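Local structure of methyltransferase-like protein 5 (Pyrococcus horikoshii, 1WY7) at residues P132-A137 against E159-E164; D142-I147 against H165-T170. The protein binds S-adenosyl-L-homocysteine and is probably an S-adenosylmethionine-dependent methyltransferase acting on RNA. All coordinates share one frame; numbering follows the deposited sequence.

Interaction 1. Residues P132-A137 against E159-E164; sequences PFLLKA and EKFSWE. With SAH (S-adenosyl-L-homocysteine), chain E.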
loop_
_atom_site.group_PDB
_atom_site.type_symbol
_atom_site.label_atom_id
_atom_site.label_comp_id
_atom_site.label_asym_id
_atom_site.label_seq_id
_atom_site.Cartn_x
_atom_site.Cartn_y
_atom_site.Cartn_z
ATOM N N PRO A 132 8.889 -4.960 -9.078
ATOM C CA PRO A 132 9.573 -5.560 -7.927
ATOM C C PRO A 132 8.594 -5.736 -6.753
ATOM O O PRO A 132 8.707 -6.681 -5.963
ATOM C CB PRO A 132 10.667 -4.537 -7.606
ATOM C CG PRO A 132 10.964 -3.922 -8.936
ATOM C CD PRO A 132 9.605 -3.758 -9.551
ATOM N N PHE A 133 7.637 -4.817 -6.641
ATOM C CA PHE A 133 6.640 -4.877 -5.569
ATOM C C PHE A 133 5.622 -6.012 -5.779
ATOM O O PHE A 133 5.324 -6.760 -4.851
ATOM C CB PHE A 133 5.910 -3.530 -5.436
ATOM C CG PHE A 133 6.751 -2.441 -4.823
ATOM C CD1 PHE A 133 7.700 -1.750 -5.578
ATOM C CD2 PHE A 133 6.616 -2.130 -3.475
ATOM C CE1 PHE A 133 8.505 -0.759 -4.987
ATOM C CE2 PHE A 133 7.410 -1.146 -2.876
ATOM C CZ PHE A 133 8.353 -0.462 -3.627
ATOM N N LEU A 134 5.100 -6.139 -6.997
ATOM C CA LEU A 134 4.142 -7.198 -7.298
ATOM C C LEU A 134 4.817 -8.557 -7.150
ATOM O O LEU A 134 4.245 -9.466 -6.550
ATOM C CB LEU A 134 3.574 -7.029 -8.704
ATOM C CG LEU A 134 2.640 -5.827 -8.833
ATOM C CD1 LEU A 134 2.452 -5.457 -10.291
ATOM C CD2 LEU A 134 1.313 -6.164 -8.165
ATOM N N LEU A 135 6.037 -8.691 -7.682
ATOM C CA LEU A 135 6.777 -9.954 -7.560
ATOM C C LEU A 135 6.962 -10.342 -6.097
ATOM O O LEU A 135 6.701 -11.472 -5.722
ATOM C CB LEU A 135 8.163 -9.865 -8.228
ATOM C CG LEU A 135 8.263 -10.379 -9.668
ATOM C CD1 LEU A 135 9.699 -10.197 -10.186
ATOM C CD2 LEU A 135 7.857 -11.849 -9.708
ATOM N N LYS A 136 7.437 -9.408 -5.280
ATOM C CA LYS A 136 7.645 -9.681 -3.860
ATOM C C LYS A 136 6.326 -10.017 -3.155
ATOM O O LYS A 136 6.250 -10.975 -2.392
ATOM C CB LYS A 136 8.303 -8.476 -3.193
ATOM C CG LYS A 136 8.555 -8.636 -1.709
ATOM C CD LYS A 136 9.429 -9.848 -1.423
ATOM C CE LYS A 136 10.763 -9.761 -2.161
ATOM N NZ LYS A 136 11.533 -11.006 -1.948
ATOM N N ALA A 137 5.291 -9.224 -3.407
ATOM C CA ALA A 137 3.982 -9.465 -2.793
ATOM C C ALA A 137 3.499 -10.878 -3.119
ATOM O O ALA A 137 3.065 -11.614 -2.240
ATOM C CB ALA A 137 2.945 -8.420 -3.293
ATOM N N GLU A 159 -3.354 -7.729 -15.027
ATOM C CA GLU A 159 -4.129 -8.956 -15.145
ATOM C C GLU A 159 -3.242 -10.095 -15.653
ATOM O O GLU A 159 -3.305 -11.220 -15.153
ATOM C CB GLU A 159 -5.303 -8.723 -16.104
ATOM C CG GLU A 159 -6.588 -9.406 -15.680
ATOM C CD GLU A 159 -7.241 -8.759 -14.466
ATOM O OE1 GLU A 159 -7.680 -9.513 -13.576
ATOM O OE2 GLU A 159 -7.332 -7.511 -14.400
ATOM N N LYS A 160 -2.408 -9.794 -16.646
ATOM C CA LYS A 160 -1.503 -10.789 -17.224
ATOM C C LYS A 160 -0.352 -11.148 -16.291
ATOM O O LYS A 160 -0.027 -12.323 -16.118
ATOM C CB LYS A 160 -0.924 -10.301 -18.564
ATOM C CG LYS A 160 -1.802 -10.614 -19.774
ATOM C CD LYS A 160 -1.144 -10.218 -21.099
ATOM C CE LYS A 160 -1.034 -8.706 -21.243
ATOM N NZ LYS A 160 -0.510 -8.286 -22.582
ATOM N N PHE A 161 0.263 -10.138 -15.686
ATOM C CA PHE A 161 1.386 -10.378 -14.784
ATOM C C PHE A 161 0.992 -11.224 -13.568
ATOM O O PHE A 161 1.694 -12.174 -13.211
ATOM C CB PHE A 161 1.985 -9.046 -14.326
ATOM C CG PHE A 161 3.311 -9.180 -13.615
ATOM C CD1 PHE A 161 3.368 -9.279 -12.231
ATOM C CD2 PHE A 161 4.508 -9.157 -14.335
ATOM C CE1 PHE A 161 4.587 -9.347 -11.572
ATOM C CE2 PHE A 161 5.733 -9.225 -13.684
ATOM C CZ PHE A 161 5.775 -9.318 -12.302
ATOM N N SER A 162 -0.133 -10.896 -12.942
ATOM C CA SER A 162 -0.568 -11.653 -11.778
ATOM C C SER A 162 -0.870 -13.096 -12.163
ATOM O O SER A 162 -0.584 -14.029 -11.412
ATOM C CB SER A 162 -1.820 -11.015 -11.147
ATOM O OG SER A 162 -2.944 -11.099 -12.011
ATOM N N TRP A 163 -1.460 -13.283 -13.336
ATOM C CA TRP A 163 -1.794 -14.624 -13.791
ATOM C C TRP A 163 -0.544 -15.479 -13.966
ATOM O O TRP A 163 -0.487 -16.619 -13.506
ATOM C CB TRP A 163 -2.549 -14.572 -15.115
ATOM C CG TRP A 163 -3.026 -15.917 -15.531
ATOM C CD1 TRP A 163 -2.671 -16.603 -16.654
ATOM C CD2 TRP A 163 -3.920 -16.767 -14.804
ATOM N NE1 TRP A 163 -3.287 -17.830 -16.673
ATOM C CE2 TRP A 163 -4.062 -17.959 -15.550
ATOM C CE3 TRP A 163 -4.619 -16.640 -13.596
ATOM C CZ2 TRP A 163 -4.872 -19.018 -15.128
ATOM C CZ3 TRP A 163 -5.425 -17.695 -13.176
ATOM C CH2 TRP A 163 -5.544 -18.869 -13.943
ATOM N N GLU A 164 0.458 -14.920 -14.633
ATOM C CA GLU A 164 1.697 -15.642 -14.859
ATOM C C GLU A 164 2.347 -16.026 -13.550
ATOM O O GLU A 164 3.176 -16.924 -13.512
ATOM C CB GLU A 164 2.656 -14.790 -15.659
ATOM C CG GLU A 164 2.075 -14.344 -16.957
ATOM C CD GLU A 164 3.065 -13.558 -17.773
ATOM O OE1 GLU A 164 2.638 -12.990 -18.794
ATOM O OE2 GLU A 164 4.262 -13.517 -17.394
HETATM N N SAH E . 2.867 7.323 2.144
HETATM C CA SAH E . 2.279 6.190 1.403
HETATM C CB SAH E . 3.408 5.542 0.586
HETATM C CG SAH E . 3.411 6.234 -0.730
HETATM S SD SAH E . 4.596 5.889 -2.044
HETATM C C SAH E . 1.622 5.296 2.422
HETATM O O SAH E . 1.319 5.795 3.550
HETATM O OXT SAH E . 1.446 4.095 2.029
HETATM C "C5'" SAH E . 5.347 4.320 -1.665
HETATM C "C4'" SAH E . 6.757 4.283 -1.055
HETATM O "O4'" SAH E . 7.579 3.363 -1.816
HETATM C "C3'" SAH E . 7.571 5.576 -1.127
HETATM O "O3'" SAH E . 7.499 6.099 0.215
HETATM C "C2'" SAH E . 9.017 5.156 -1.437
HETATM O "O2'" SAH E . 10.108 5.669 -0.706
HETATM C "C1'" SAH E . 8.917 3.621 -1.460
HETATM N N9 SAH E . 9.791 2.971 -2.426
HETATM C C8 SAH E . 10.134 3.332 -3.717
HETATM N N7 SAH E . 10.942 2.487 -4.307
HETATM C C5 SAH E . 11.154 1.498 -3.352
HETATM C C6 SAH E . 11.909 0.294 -3.344
HETATM N N6 SAH E . 12.625 -0.109 -4.417
HETATM N N1 SAH E . 11.923 -0.495 -2.218
HETATM C C2 SAH E . 11.197 -0.093 -1.148
HETATM N N3 SAH E . 10.438 1.022 -1.033
HETATM C C4 SAH E . 10.453 1.785 -2.184
#

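Interaction 2. Residues D142-I147 against H165-T170; sequences DVVYSI and HGFVVT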
loop_
_atom_site.group_PDB
_atom_site.type_symbol
_atom_site.label_atom_id
_atom_site.label_comp_id
_atom_site.label_asym_id
_atom_site.label_seq_id
_atom_site.Cartn_x
_atom_site.Cartn_y
_atom_site.Cartn_z
ATOM N N ASP A 142 -0.410 -14.904 0.108
ATOM C CA ASP A 142 -1.413 -15.530 -0.751
ATOM C C ASP A 142 -2.553 -14.553 -1.066
ATOM O O ASP A 142 -3.378 -14.818 -1.945
ATOM C CB ASP A 142 -1.967 -16.801 -0.098
ATOM C CG ASP A 142 -1.010 -17.986 -0.216
ATOM O OD1 ASP A 142 -1.180 -18.957 0.555
ATOM O OD2 ASP A 142 -0.103 -17.950 -1.083
ATOM N N VAL A 143 -2.590 -13.430 -0.343
ATOM C CA VAL A 143 -3.587 -12.381 -0.573
ATOM C C VAL A 143 -2.883 -11.026 -0.665
ATOM O O VAL A 143 -2.193 -10.607 0.265
ATOM C CB VAL A 143 -4.645 -12.313 0.558
ATOM C CG1 VAL A 143 -5.634 -11.176 0.262
ATOM C CG2 VAL A 143 -5.403 -13.638 0.660
ATOM N N VAL A 144 -3.070 -10.335 -1.784
ATOM C CA VAL A 144 -2.429 -9.042 -2.012
ATOM C C VAL A 144 -3.412 -7.932 -2.365
ATOM O O VAL A 144 -4.307 -8.131 -3.190
ATOM C CB VAL A 144 -1.406 -9.137 -3.183
ATOM C CG1 VAL A 144 -0.816 -7.771 -3.481
ATOM C CG2 VAL A 144 -0.338 -10.168 -2.855
ATOM N N TYR A 145 -3.237 -6.767 -1.736
ATOM C CA TYR A 145 -4.063 -5.591 -2.011
ATOM C C TYR A 145 -3.100 -4.524 -2.516
ATOM O O TYR A 145 -2.146 -4.171 -1.825
ATOM C CB TYR A 145 -4.769 -5.072 -0.743
ATOM C CG TYR A 145 -5.892 -5.953 -0.221
ATOM C CD1 TYR A 145 -7.223 -5.749 -0.613
ATOM C CD2 TYR A 145 -5.620 -6.994 0.661
ATOM C CE1 TYR A 145 -8.252 -6.571 -0.129
ATOM C CE2 TYR A 145 -6.626 -7.820 1.149
ATOM C CZ TYR A 145 -7.940 -7.606 0.752
ATOM O OH TYR A 145 -8.925 -8.447 1.227
ATOM N N SER A 146 -3.346 -4.010 -3.713
ATOM C CA SER A 146 -2.472 -3.002 -4.279
ATOM C C SER A 146 -3.235 -1.927 -5.022
ATOM O O SER A 146 -4.428 -2.061 -5.281
ATOM C CB SER A 146 -1.452 -3.661 -5.218
ATOM O OG SER A 146 -0.462 -2.725 -5.613
ATOM N N ILE A 147 -2.538 -0.847 -5.356
ATOM C CA ILE A 147 -3.146 0.265 -6.069
ATOM C C ILE A 147 -2.359 0.533 -7.344
ATOM O O ILE A 147 -1.134 0.513 -7.332
ATOM C CB ILE A 147 -3.163 1.538 -5.189
ATOM C CG1 ILE A 147 -3.978 1.279 -3.913
ATOM C CG2 ILE A 147 -3.750 2.700 -5.967
ATOM C CD1 ILE A 147 -4.045 2.459 -2.972
ATOM N N HIS A 165 1.973 -15.347 -12.470
ATOM C CA HIS A 165 2.555 -15.662 -11.173
ATOM C C HIS A 165 1.603 -16.410 -10.255
ATOM O O HIS A 165 1.792 -16.436 -9.039
ATOM C CB HIS A 165 3.074 -14.387 -10.510
ATOM C CG HIS A 165 4.292 -13.831 -11.174
ATOM N ND1 HIS A 165 5.552 -14.356 -10.973
ATOM C CD2 HIS A 165 4.441 -12.846 -12.093
ATOM C CE1 HIS A 165 6.419 -13.720 -11.739
ATOM N NE2 HIS A 165 5.774 -12.801 -12.428
ATOM N N GLY A 166 0.583 -17.023 -10.851
ATOM C CA GLY A 166 -0.374 -17.803 -10.088
ATOM C C GLY A 166 -1.396 -17.064 -9.241
ATOM O O GLY A 166 -1.905 -17.622 -8.263
ATOM N N PHE A 167 -1.703 -15.821 -9.600
ATOM C CA PHE A 167 -2.688 -15.032 -8.853
ATOM C C PHE A 167 -3.815 -14.524 -9.742
ATOM O O PHE A 167 -3.625 -14.251 -10.928
ATOM C CB PHE A 167 -2.017 -13.827 -8.162
ATOM C CG PHE A 167 -1.265 -14.185 -6.905
ATOM C CD1 PHE A 167 -0.073 -14.909 -6.966
ATOM C CD2 PHE A 167 -1.766 -13.825 -5.656
ATOM C CE1 PHE A 167 0.602 -15.273 -5.802
ATOM C CE2 PHE A 167 -1.101 -14.185 -4.488
ATOM C CZ PHE A 167 0.084 -14.911 -4.558
ATOM N N VAL A 168 -4.996 -14.398 -9.157
ATOM C CA VAL A 168 -6.154 -13.893 -9.875
ATOM C C VAL A 168 -6.751 -12.703 -9.144
ATOM O O VAL A 168 -6.747 -12.651 -7.912
ATOM C CB VAL A 168 -7.251 -14.948 -10.006
ATOM C CG1 VAL A 168 -6.983 -15.810 -11.203
ATOM C CG2 VAL A 168 -7.315 -15.779 -8.741
ATOM N N VAL A 169 -7.250 -11.749 -9.917
ATOM C CA VAL A 169 -7.881 -10.566 -9.362
ATOM C C VAL A 169 -9.294 -10.968 -8.935
ATOM O O VAL A 169 -10.061 -11.485 -9.752
ATOM C CB VAL A 169 -7.970 -9.438 -10.427
ATOM C CG1 VAL A 169 -8.810 -8.259 -9.900
ATOM C CG2 VAL A 169 -6.572 -8.970 -10.784
ATOM N N THR A 170 -9.631 -10.758 -7.663
ATOM C CA THR A 170 -10.975 -11.086 -7.179
ATOM C C THR A 170 -11.827 -9.809 -7.061
ATOM O O THR A 170 -13.055 -9.850 -7.186
ATOM C CB THR A 170 -10.936 -11.771 -5.801
ATOM O OG1 THR A 170 -10.375 -10.872 -4.841
ATOM C CG2 THR A 170 -10.098 -13.038 -5.856
#

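Interaction 1. Residues P132-A137 against E159-E164
Lys136 NZ is gripped from several quarters, by a salt bridge to Glu139 OE1, a hydrogen bond to Phe109 O and a weak one to Ser107 O, while Leu134 and Leu135 of the same helix meet Phe161. The salt bridge stays within helix 131-140; the bonds to the two carbonyls tie the helix to the chain at 107-109, and the two leucines join it to helix 152-164. No hydrogen bond links 132-137 with 159-164; the contact between them is wholly apolar. Phe161 carries it from its side: CG lies anti to the backbone N (chi1 -168°), which sends the ring across to the other helix. There two of its outer carbons, CE1 and CZ, find different partners. CE1 rests against Leu134 CB at 3.8 Å, an oblique approach to the ring, whereas CZ comes up to Leu135 CG, also at 3.8 Å. Leu135 lies at the ring's edge, near its plane, and the two side chains cross at about a right angle. Leu135 CD2 follows at 4.2 Å from Phe161 CZ. Phe161 also meets the rings of Phe157, in its own helix, and of His165, just past the helix end, their planes tilted by about 40° and 45°. The nearest CA atoms, those of Leu134 and Ser162, are 7.9 Å apart, and the Phe161 ring and the two leucine side chains fill the space between. One residue before Leu134, Phe133 turns to the S-adenosylhomocysteine pocket and sets its edge against the adenine, with CZ 3.4 Å from SAH C4 and equally near SAH C5. Two helices laid side by side against the sheet, one of them reaching the adenine of bound S-adenosylhomocysteine, belong to the Rossmann-like fold of the S-adenosylmethionine-dependent methyltransferases.

Interaction 2. Residues D142-I147 against H165-T170
A Schellman motif, with Gly166 as its C-prime residue at positive phi (74°), closes helix 152-164, and directly after it Phe167 turns its ring to Asp142 and Val144. The turn bonds Gly166 N to Trp163 O and Phe167 N to Ser162 O, so the start of strand 167-179 is pinned to the helix end. From there the ring reaches over with one corner: CE2 lies 3.5 Å from Asp142 O and 4.4 Å from Val144 CG2, both oblique to the ring. CG stands beside the backbone N, anti to the carbonyl carbon (chi1 -78°), which carries the ring to the beginning of strand 143-149. Asp142 meets the ring with its backbone, CA coming within 4.1 Å of Phe167 CZ; its carboxylate forms a salt bridge through OD2 with Arg112. The Phe167 ring also stacks with that of Phe138 in helix 131-140. Trimming the ring to an alanine here would probably open a gap beside Val144 and leave Phe138 without its stacking partner. Between the two strands runs 191-202, hydrogen-bonded through its backbone to Asp142 and Val144, while Phe138 and Ala137 of helix 131-140 pack on Val144.

In the fold
Both contacts are partly buried, and their centres lie about 8 Å apart. Neither has a hydrogen bond across its segments; interaction 1 is leucine on phenylalanine, while in interaction 2 the ring meets a backbone carbonyl as well as a valine. Interaction 1 joins helix to helix; interaction 2 joins one sheet strand to another with a third strand between them. They meet where helix 152-164 passes into strand 167-179, and there His165 of 165-170 touches Leu135. Interaction 1 ranges from buried Leu134 to exposed Leu135 and has a ligand-facing neighbour in Phe133, whereas interaction 2 lies farther from the ligand, with Val144 and Phe167 buried. Helix 131-140 serves both, giving leucines to Phe161 and Phe138 to Phe167.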